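Local coordinates for pyridoxal kinase (PDB 4S1I), which probably phosphorylates pyridoxal with ATP, and holds pyridoxal 5'-phosphate in this structure, at residues Gly82-Ser87 and Asp128-Leu133; Gly118-Lys123 and Asn143-Ser148; Phe149-Glu154 and Cys165-Glu170. All coordinates share one frame; numbering follows the deposited sequence.

Contacts 1 and 2 both border the bound PLP, and contact 3 lies farther from it along helix 144-151. Contacts 1 and 2 reach PLP through Y83 and Y121, and their centres lie 12 Å apart; K123 NZ of contact 2 bonds P85 O of contact 1 at 3.1 Å. Contacts 2 and 3 share helix 144-151, which the ADP-binding N143 caps at its start and whose last turn packs on helix 158-170; their centres are 13 Å apart, and L147 CD1 and L168 CD1 approach to 3.6 Å. The centres of contacts 1 and 3 lie 16 Å apart, yet K131 CE comes 3.6 Å from F149 O. Magnesium is about 4 Å from the E146 side chain but about 11 Å from that of L150.

Contact 1. Residues Gly82-Ser87 and Asp128-Leu133; sequences GYFPSS and DSMKEL. With PLP (pyridoxal-5'-phosphate), chain C.
The contact between G82-S87 and D128-L133 is a small, buried apolar one, with 169 Å² lost over both sides, and it sets the loop after strand 78-81 against helix 124-133. F84 carries its inner part. Its CG stands anti to the carbonyl carbon (chi1 -60°), which turns the ring toward the helix, where two side chains one turn apart receive it. M130 CE comes to the ring edge, near the ring plane, 4.1 Å from F84 CD2. L133 CD2 approaches obliquely, 3.9 Å from F84 CE2. The methionine chain bends at both chi2 and chi3 (60° and 66°), and this fold brings its methyl back toward the loop, where M130 CE also lies 4.2 Å from G82 O. At the other end of the loop the two chains are nearest at S87 and S129, with CA atoms 5.8 Å apart. S87 CB rests 3.8 Å from S129 OG in a van der Waals contact, while that hydroxyl is bonded to V126 O within its own helix. S87 N is in turn held by E125 OE2, a second tie from loop to helix. Y83 points away from the helix and lays one ring face against PLP: the methyl carbon C2A sits over the ring centre, 4.1 Å above its plane, and Y83 CD2 is 3.5 Å from PLP O3. S10 and T45 hydrogen-bond the same ligand. A loop at the C-terminal end of a parallel strand, with helix packing behind it and ligand in front, is characteristic of the substrate site in the alpha/beta ribokinase-like fold.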
loop_
_atom_site.group_PDB
_atom_site.type_symbol
_atom_site.label_atom_id
_atom_site.label_comp_id
_atom_site.label_asym_id
_atom_site.label_seq_id
_atom_site.Cartn_x
_atom_site.Cartn_y
_atom_site.Cartn_z
ATOM N N GLY A 82 2.085 7.429 12.973
ATOM C CA GLY A 82 0.965 6.729 13.499
ATOM C C GLY A 82 1.363 5.659 14.507
ATOM O O GLY A 82 1.819 5.956 15.604
ATOM N N TYR A 83 1.051 4.450 14.129
ATOM C CA TYR A 83 1.271 3.332 15.053
ATOM C C TYR A 83 2.695 2.804 15.121
ATOM O O TYR A 83 3.264 2.510 14.108
ATOM C CB TYR A 83 0.360 2.185 14.630
ATOM C CG TYR A 83 0.387 0.921 15.497
ATOM C CD1 TYR A 83 1.343 -0.006 15.350
ATOM C CD2 TYR A 83 -0.684 0.662 16.330
ATOM C CE1 TYR A 83 1.337 -1.216 16.098
ATOM C CE2 TYR A 83 -0.692 -0.517 17.067
ATOM C CZ TYR A 83 0.309 -1.453 16.921
ATOM O OH TYR A 83 0.263 -2.632 17.658
ATOM N N PHE A 84 3.203 2.633 16.340
ATOM C CA PHE A 84 4.517 1.961 16.593
ATOM C C PHE A 84 4.337 0.752 17.542
ATOM O O PHE A 84 3.657 0.854 18.592
ATOM C CB PHE A 84 5.494 2.926 17.233
ATOM C CG PHE A 84 5.804 4.144 16.413
ATOM C CD1 PHE A 84 6.859 4.148 15.522
ATOM C CD2 PHE A 84 5.052 5.310 16.579
ATOM C CE1 PHE A 84 7.134 5.244 14.811
ATOM C CE2 PHE A 84 5.361 6.462 15.859
ATOM C CZ PHE A 84 6.428 6.399 14.968
ATOM N N PRO A 85 4.983 -0.352 17.211
ATOM C CA PRO A 85 4.904 -1.535 18.023
ATOM C C PRO A 85 5.879 -1.528 19.173
ATOM O O PRO A 85 5.758 -2.407 20.034
ATOM C CB PRO A 85 5.331 -2.672 17.019
ATOM C CG PRO A 85 6.229 -2.068 16.079
ATOM C CD PRO A 85 5.692 -0.664 15.930
ATOM N N SER A 86 6.813 -0.597 19.197
ATOM C CA SER A 86 7.884 -0.595 20.176
ATOM C C SER A 86 8.438 0.805 20.315
ATOM O O SER A 86 8.345 1.569 19.343
ATOM C CB SER A 86 8.974 -1.603 19.760
ATOM O OG SER A 86 9.576 -1.241 18.495
ATOM N N SER A 87 8.923 1.164 21.494
ATOM C CA SER A 87 9.412 2.497 21.764
ATOM C C SER A 87 10.744 2.840 21.099
ATOM O O SER A 87 10.979 3.993 20.806
ATOM C CB SER A 87 9.507 2.747 23.257
ATOM O OG SER A 87 10.428 1.848 23.835
ATOM N N ASP A 128 4.632 5.911 26.763
ATOM C CA ASP A 128 5.542 6.838 27.364
ATOM C C ASP A 128 6.354 7.565 26.320
ATOM O O ASP A 128 6.501 8.795 26.369
ATOM C CB ASP A 128 6.505 6.107 28.360
ATOM C CG ASP A 128 5.755 5.437 29.527
ATOM O OD1 ASP A 128 4.585 5.838 29.825
ATOM O OD2 ASP A 128 6.347 4.493 30.140
ATOM N N SER A 129 6.838 6.849 25.330
ATOM C CA SER A 129 7.630 7.473 24.263
ATOM C C SER A 129 6.817 8.444 23.424
ATOM O O SER A 129 7.340 9.468 22.956
ATOM C CB SER A 129 8.277 6.425 23.372
ATOM O OG SER A 129 7.350 5.742 22.585
ATOM N N MET A 130 5.515 8.220 23.308
ATOM C CA MET A 130 4.637 9.145 22.540
ATOM C C MET A 130 4.500 10.540 23.147
ATOM O O MET A 130 4.324 11.518 22.427
ATOM C CB MET A 130 3.233 8.518 22.416
ATOM C CG MET A 130 2.302 9.184 21.413
ATOM S SD MET A 130 2.853 9.227 19.728
ATOM C CE MET A 130 2.860 7.511 19.311
ATOM N N LYS A 131 4.522 10.633 24.469
ATOM C CA LYS A 131 4.603 11.911 25.148
ATOM C C LYS A 131 5.797 12.759 24.663
ATOM O O LYS A 131 5.699 13.969 24.647
ATOM C CB LYS A 131 4.715 11.711 26.663
ATOM C CG LYS A 131 3.435 11.205 27.287
ATOM C CD LYS A 131 3.636 10.877 28.753
ATOM C CE LYS A 131 2.310 10.588 29.433
ATOM N NZ LYS A 131 2.477 10.307 30.887
ATOM N N GLU A 132 6.921 12.126 24.319
ATOM C CA GLU A 132 8.057 12.869 23.768
ATOM C C GLU A 132 7.885 13.189 22.302
ATOM O O GLU A 132 8.075 14.353 21.871
ATOM C CB GLU A 132 9.347 12.143 23.994
ATOM C CG GLU A 132 9.702 12.063 25.460
ATOM C CD GLU A 132 9.950 13.434 26.125
ATOM O OE1 GLU A 132 10.356 14.411 25.459
ATOM O OE2 GLU A 132 9.748 13.530 27.337
ATOM N N LEU A 133 7.370 12.258 21.539
ATOM C CA LEU A 133 7.105 12.499 20.119
ATOM C C LEU A 133 6.189 13.672 19.794
ATOM O O LEU A 133 6.493 14.471 18.922
ATOM C CB LEU A 133 6.592 11.255 19.402
ATOM C CG LEU A 133 6.456 11.358 17.874
ATOM C CD1 LEU A 133 7.760 11.739 17.150
ATOM C CD2 LEU A 133 5.930 10.063 17.347
HETATM N N1 PLP C . -3.707 -2.951 14.801
HETATM C C2 PLP C . -2.849 -2.184 14.118
HETATM C C2A PLP C . -1.635 -2.789 13.550
HETATM C C3 PLP C . -3.056 -0.787 13.928
HETATM O O3 PLP C . -2.232 -0.041 13.293
HETATM C C4 PLP C . -4.227 -0.173 14.495
HETATM C C4A PLP C . -4.444 1.229 14.313
HETATM O O4A PLP C . -5.452 1.811 14.453
HETATM C C5 PLP C . -5.039 -1.094 15.163
HETATM C C6 PLP C . -4.721 -2.442 15.276
HETATM C C5A PLP C . -6.283 -0.770 15.814
HETATM O O4P PLP C . -6.941 -1.989 15.654
HETATM P P PLP C . -7.911 -2.605 16.774
HETATM O O1P PLP C . -8.630 -1.514 17.455
HETATM O O2P PLP C . -7.136 -3.406 17.764
HETATM O O3P PLP C . -8.814 -3.358 15.902
#

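Contact 2. Residues Gly118-Lys123 and Asn143-Ser148; sequences GKMYTK and NATELS. With PLP (pyridoxal-5'-phosphate), chain C.
With its hydroxyl anti to the carbonyl carbon (chi1 -66°), T145, just inside a helix start closed by an N143-E146 capping box, brings OG1 to the backbone of G118. G118 N donates to T145 OG1 at 2.9 Å with an N-H...O angle of 158°, tying the turn of the 115-116/119-120 hairpin to the helix start. The methyl branch, anti to the backbone N, faces M120, whose chain bends at chi2 to bring CE 4.2 Å from T145 CG2, the two side chains running antiparallel.

In the capping box E146 N donates to N143 OD1, nearly along the C=O axis, and N143 N returns a bond to E146 OE1 from the anti side, 30° out of the carboxylate plane. These reciprocal bonds restrain the glutamate, while OE2 accepts from L114 N and G115 N. N143 is an ADP-binding residue, and magnesium lies about 4 Å from the E146 side chain, which places the capping box beside the nucleotide and metal sites. PLP C5A lies over the outer part of one Y121 ring face, 3.8 Å from its plane. Water 1 bridges the segments, donating a short 2.5 Å bond to E146 OE2 and lying 2.7 Å from Y121 OH.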
loop_
_atom_site.group_PDB
_atom_site.type_symbol
_atom_site.label_atom_id
_atom_site.label_comp_id
_atom_site.label_asym_id
_atom_site.label_seq_id
_atom_site.Cartn_x
_atom_site.Cartn_y
_atom_site.Cartn_z
ATOM N N GLY A 118 -11.264 4.018 26.073
ATOM C CA GLY A 118 -10.707 3.798 27.411
ATOM C C GLY A 118 -9.717 2.655 27.574
ATOM O O GLY A 118 -9.223 2.466 28.685
ATOM N N LYS A 119 -9.365 1.923 26.495
ATOM C CA LYS A 119 -8.407 0.783 26.577
ATOM C C LYS A 119 -7.245 0.963 25.615
ATOM O O LYS A 119 -7.462 1.245 24.467
ATOM C CB LYS A 119 -9.061 -0.611 26.347
ATOM C CG LYS A 119 -9.983 -0.740 25.143
ATOM C CD LYS A 119 -9.294 -1.282 23.879
ATOM C CE LYS A 119 -9.816 -0.526 22.656
ATOM N NZ LYS A 119 -9.496 -1.199 21.379
ATOM N N MET A 120 -6.021 0.784 26.086
ATOM C CA MET A 120 -4.844 0.920 25.216
ATOM C C MET A 120 -4.706 -0.361 24.396
ATOM O O MET A 120 -5.106 -1.462 24.854
ATOM C CB MET A 120 -3.571 1.091 26.040
ATOM C CG MET A 120 -3.575 2.367 26.864
ATOM S SD MET A 120 -3.566 3.753 25.691
ATOM C CE MET A 120 -4.085 5.135 26.723
ATOM N N TYR A 121 -4.166 -0.202 23.197
ATOM C CA TYR A 121 -3.835 -1.336 22.367
ATOM C C TYR A 121 -2.384 -1.204 21.883
ATOM O O TYR A 121 -2.026 -1.636 20.811
ATOM C CB TYR A 121 -4.863 -1.498 21.233
ATOM C CG TYR A 121 -5.264 -0.310 20.358
ATOM C CD1 TYR A 121 -4.367 0.267 19.430
ATOM C CD2 TYR A 121 -6.558 0.211 20.409
ATOM C CE1 TYR A 121 -4.777 1.305 18.631
ATOM C CE2 TYR A 121 -6.973 1.270 19.572
ATOM C CZ TYR A 121 -6.085 1.836 18.722
ATOM O OH TYR A 121 -6.481 2.898 17.866
ATOM N N THR A 122 -1.574 -0.556 22.695
ATOM C CA THR A 122 -0.173 -0.364 22.407
ATOM C C THR A 122 0.600 -0.750 23.656
ATOM O O THR A 122 0.054 -0.771 24.792
ATOM C CB THR A 122 0.174 1.106 22.007
ATOM O OG1 THR A 122 -0.349 2.020 22.985
ATOM C CG2 THR A 122 -0.350 1.472 20.595
ATOM N N LYS A 123 1.897 -1.039 23.471
ATOM C CA LYS A 123 2.752 -1.250 24.647
ATOM C C LYS A 123 2.877 -0.033 25.562
ATOM O O LYS A 123 2.883 1.086 25.115
ATOM C CB LYS A 123 4.149 -1.651 24.221
ATOM C CG LYS A 123 4.290 -2.964 23.466
ATOM C CD LYS A 123 5.795 -3.158 23.221
ATOM C CE LYS A 123 6.176 -4.501 22.640
ATOM N NZ LYS A 123 5.278 -5.032 21.581
ATOM N N ASN A 143 -7.587 10.794 19.935
ATOM C CA ASN A 143 -8.911 10.658 20.431
ATOM C C ASN A 143 -8.949 11.044 21.919
ATOM O O ASN A 143 -7.939 11.379 22.539
ATOM C CB ASN A 143 -9.466 9.285 20.108
ATOM C CG ASN A 143 -8.728 8.148 20.801
ATOM O OD1 ASN A 143 -8.326 8.290 21.950
ATOM N ND2 ASN A 143 -8.565 7.018 20.105
ATOM N N ALA A 144 -10.124 11.055 22.544
ATOM C CA ALA A 144 -10.174 11.441 23.938
ATOM C C ALA A 144 -9.351 10.537 24.844
ATOM O O ALA A 144 -8.803 10.989 25.842
ATOM C CB ALA A 144 -11.598 11.540 24.426
ATOM N N THR A 145 -9.342 9.229 24.558
ATOM C CA THR A 145 -8.625 8.283 25.347
ATOM C C THR A 145 -7.130 8.614 25.323
ATOM O O THR A 145 -6.435 8.636 26.376
ATOM C CB THR A 145 -8.933 6.825 24.823
ATOM O OG1 THR A 145 -10.303 6.501 25.041
ATOM C CG2 THR A 145 -8.053 5.785 25.518
ATOM N N GLU A 146 -6.652 8.862 24.139
ATOM C CA GLU A 146 -5.220 9.301 23.882
ATOM C C GLU A 146 -4.902 10.552 24.593
ATOM O O GLU A 146 -3.843 10.664 25.204
ATOM C CB GLU A 146 -4.867 9.346 22.391
ATOM C CG GLU A 146 -4.894 7.883 21.854
ATOM C CD GLU A 146 -5.191 7.690 20.394
ATOM O OE1 GLU A 146 -5.575 8.670 19.667
ATOM O OE2 GLU A 146 -5.023 6.560 19.905
ATOM N N LEU A 147 -5.793 11.526 24.493
ATOM C CA LEU A 147 -5.537 12.791 25.153
ATOM C C LEU A 147 -5.442 12.654 26.642
ATOM O O LEU A 147 -4.592 13.280 27.282
ATOM C CB LEU A 147 -6.660 13.822 24.826
ATOM C CG LEU A 147 -6.484 15.257 25.380
ATOM C CD1 LEU A 147 -5.199 15.877 24.806
ATOM C CD2 LEU A 147 -7.688 16.047 24.932
ATOM N N SER A 148 -6.335 11.829 27.218
ATOM C CA SER A 148 -6.284 11.583 28.643
ATOM C C SER A 148 -4.950 10.974 29.048
ATOM O O SER A 148 -4.368 11.337 30.061
ATOM C CB SER A 148 -7.454 10.613 28.996
ATOM O OG SER A 148 -7.406 10.314 30.340
HETATM N N1 PLP C . -3.707 -2.951 14.801
HETATM C C2 PLP C . -2.849 -2.184 14.118
HETATM C C2A PLP C . -1.635 -2.789 13.550
HETATM C C3 PLP C . -3.056 -0.787 13.928
HETATM O O3 PLP C . -2.232 -0.041 13.293
HETATM C C4 PLP C . -4.227 -0.173 14.495
HETATM C C4A PLP C . -4.444 1.229 14.313
HETATM O O4A PLP C . -5.452 1.811 14.453
HETATM C C5 PLP C . -5.039 -1.094 15.163
HETATM C C6 PLP C . -4.721 -2.442 15.276
HETATM C C5A PLP C . -6.283 -0.770 15.814
HETATM O O4P PLP C . -6.941 -1.989 15.654
HETATM P P PLP C . -7.911 -2.605 16.774
HETATM O O1P PLP C . -8.630 -1.514 17.455
HETATM O O2P PLP C . -7.136 -3.406 17.764
HETATM O O3P PLP C . -8.814 -3.358 15.902
HETATM O O HOH W 1 -6.457 5.627 18.045
#

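Contact 3. Residues Phe149-Glu154 and Cys165-Glu170; sequences FLTGLE and CHILHE
T151 and L168 carry the central part of an apolar contact in which the last turn of helix 144-151 and the loop after it pack on helix 158-170, the two helices being successive ones of the alpha/beta ribokinase-like fold. The backbones come closest at T151 and I167, with CA atoms 6.9 Å apart.

T151 splits its two branches between different jobs. Its methyl, anti to the carbonyl carbon, reaches the branch point of L168, with T151 CG2 3.7 Å from L168 CG and close to both leucine methyls; the two side chains cross at about a right angle. The hydroxyl occupies the remaining position, between the backbone N and the carbonyl carbon (chi1 61°), and turns back on its own chain. There it is hydrogen-bonded to L147 O and accepts from L153 N at 3.3 Å, with an N-H...O angle of 158°. The latter bond closes an ST turn spanning G152, which leaves helical geometry with positive phi.

I167 extends its ethyl branch toward L153, and the pair meet tip to tip. L153 has an unusual chi1 of -93°, which leaves both of its methyls facing the isoleucine. On the buried flank L168 also packs on I176 of strand 175-183, while L153 lies at the margin. I167 CD1 sits evenly against the leucine fork, 3.8 Å from L153 CD1 and 3.8 Å from L153 CD2.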
loop_
_atom_site.group_PDB
_atom_site.type_symbol
_atom_site.label_atom_id
_atom_site.label_comp_id
_atom_site.label_asym_id
_atom_site.label_seq_id
_atom_site.Cartn_x
_atom_site.Cartn_y
_atom_site.Cartn_z
ATOM N N PHE A 149 -4.505 9.979 28.291
ATOM C CA PHE A 149 -3.257 9.337 28.629
ATOM C C PHE A 149 -2.094 10.316 28.509
ATOM O O PHE A 149 -1.239 10.419 29.446
ATOM C CB PHE A 149 -2.920 8.141 27.804
ATOM C CG PHE A 149 -1.512 7.691 28.103
ATOM C CD1 PHE A 149 -1.217 6.966 29.306
ATOM C CD2 PHE A 149 -0.446 8.115 27.312
ATOM C CE1 PHE A 149 0.073 6.625 29.615
ATOM C CE2 PHE A 149 0.867 7.750 27.644
ATOM C CZ PHE A 149 1.113 7.033 28.797
ATOM N N LEU A 150 -2.114 11.108 27.464
ATOM C CA LEU A 150 -0.986 12.005 27.200
ATOM C C LEU A 150 -0.807 13.089 28.272
ATOM O O LEU A 150 0.317 13.650 28.463
ATOM C CB LEU A 150 -1.113 12.645 25.838
ATOM C CG LEU A 150 -0.890 11.747 24.652
ATOM C CD1 LEU A 150 -1.400 12.467 23.403
ATOM C CD2 LEU A 150 0.579 11.324 24.538
ATOM N N THR A 151 -1.910 13.459 28.900
ATOM C CA THR A 151 -1.912 14.562 29.863
ATOM C C THR A 151 -2.114 14.141 31.339
ATOM O O THR A 151 -1.984 14.960 32.268
ATOM C CB THR A 151 -3.042 15.563 29.520
ATOM O OG1 THR A 151 -4.321 14.883 29.601
ATOM C CG2 THR A 151 -2.851 16.185 28.197
ATOM N N GLY A 152 -2.536 12.894 31.564
ATOM C CA GLY A 152 -2.972 12.467 32.866
ATOM C C GLY A 152 -4.265 13.031 33.423
ATOM O O GLY A 152 -4.515 12.941 34.602
ATOM N N LEU A 153 -5.066 13.651 32.545
ATOM C CA LEU A 153 -6.381 14.144 32.929
ATOM C C LEU A 153 -7.472 13.242 32.446
ATOM O O LEU A 153 -7.355 12.610 31.376
ATOM C CB LEU A 153 -6.640 15.538 32.309
ATOM C CG LEU A 153 -6.292 16.759 33.114
ATOM C CD1 LEU A 153 -4.919 16.678 33.808
ATOM C CD2 LEU A 153 -6.515 18.059 32.345
ATOM N N GLU A 154 -8.540 13.171 33.216
ATOM C CA GLU A 154 -9.789 12.616 32.732
ATOM C C GLU A 154 -10.306 13.500 31.560
ATOM O O GLU A 154 -10.215 14.712 31.649
ATOM C CB GLU A 154 -10.852 12.653 33.791
ATOM C CG GLU A 154 -10.662 11.605 34.886
ATOM C CD GLU A 154 -11.020 10.185 34.489
ATOM O OE1 GLU A 154 -11.449 9.926 33.341
ATOM O OE2 GLU A 154 -10.914 9.332 35.401
ATOM N N CYS A 165 -6.061 19.945 26.497
ATOM C CA CYS A 165 -5.340 20.593 25.389
ATOM C C CYS A 165 -4.363 21.677 25.899
ATOM O O CYS A 165 -3.195 21.718 25.464
ATOM C CB CYS A 165 -6.317 21.147 24.374
ATOM S SG CYS A 165 -7.205 19.863 23.389
ATOM N N HIS A 166 -4.809 22.472 26.870
ATOM C CA HIS A 166 -4.010 23.596 27.357
ATOM C C HIS A 166 -2.653 23.103 27.850
ATOM O O HIS A 166 -1.600 23.715 27.548
ATOM C CB HIS A 166 -4.764 24.413 28.413
ATOM C CG HIS A 166 -3.990 25.607 28.909
ATOM N ND1 HIS A 166 -3.300 25.601 30.101
ATOM C CD2 HIS A 166 -3.727 26.806 28.333
ATOM C CE1 HIS A 166 -2.680 26.761 30.269
ATOM N NE2 HIS A 166 -2.912 27.503 29.202
ATOM N N ILE A 167 -2.640 21.996 28.587
ATOM C CA ILE A 167 -1.377 21.432 29.030
ATOM C C ILE A 167 -0.424 21.099 27.869
ATOM O O ILE A 167 0.778 21.276 27.977
ATOM C CB ILE A 167 -1.606 20.098 29.809
ATOM C CG1 ILE A 167 -2.206 20.367 31.164
ATOM C CG2 ILE A 167 -0.333 19.245 29.985
ATOM C CD1 ILE A 167 -2.876 19.183 31.829
ATOM N N LEU A 168 -0.984 20.575 26.792
ATOM C CA LEU A 168 -0.135 20.263 25.676
ATOM C C LEU A 168 0.285 21.479 24.861
ATOM O O LEU A 168 1.423 21.503 24.363
ATOM C CB LEU A 168 -0.795 19.248 24.788
ATOM C CG LEU A 168 -1.004 17.877 25.503
ATOM C CD1 LEU A 168 -1.728 16.935 24.539
ATOM C CD2 LEU A 168 0.299 17.262 26.015
ATOM N N HIS A 169 -0.605 22.453 24.713
ATOM C CA HIS A 169 -0.216 23.715 24.081
ATOM C C HIS A 169 0.947 24.373 24.888
ATOM O O HIS A 169 1.828 25.026 24.315
ATOM C CB HIS A 169 -1.383 24.706 23.990
ATOM C CG HIS A 169 -2.528 24.286 23.122
ATOM N ND1 HIS A 169 -2.350 23.799 21.858
ATOM C CD2 HIS A 169 -3.863 24.358 23.319
ATOM C CE1 HIS A 169 -3.528 23.609 21.302
ATOM N NE2 HIS A 169 -4.462 23.904 22.181
ATOM N N GLU A 170 0.902 24.289 26.213
ATOM C CA GLU A 170 1.997 24.845 27.045
ATOM C C GLU A 170 3.352 24.147 26.801
ATOM O O GLU A 170 4.420 24.706 27.079
ATOM C CB GLU A 170 1.602 24.767 28.532
ATOM C CG GLU A 170 0.561 25.796 28.960
ATOM C CD GLU A 170 1.007 27.264 28.788
ATOM O OE1 GLU A 170 1.869 27.754 29.557
ATOM O OE2 GLU A 170 0.468 27.955 27.901
#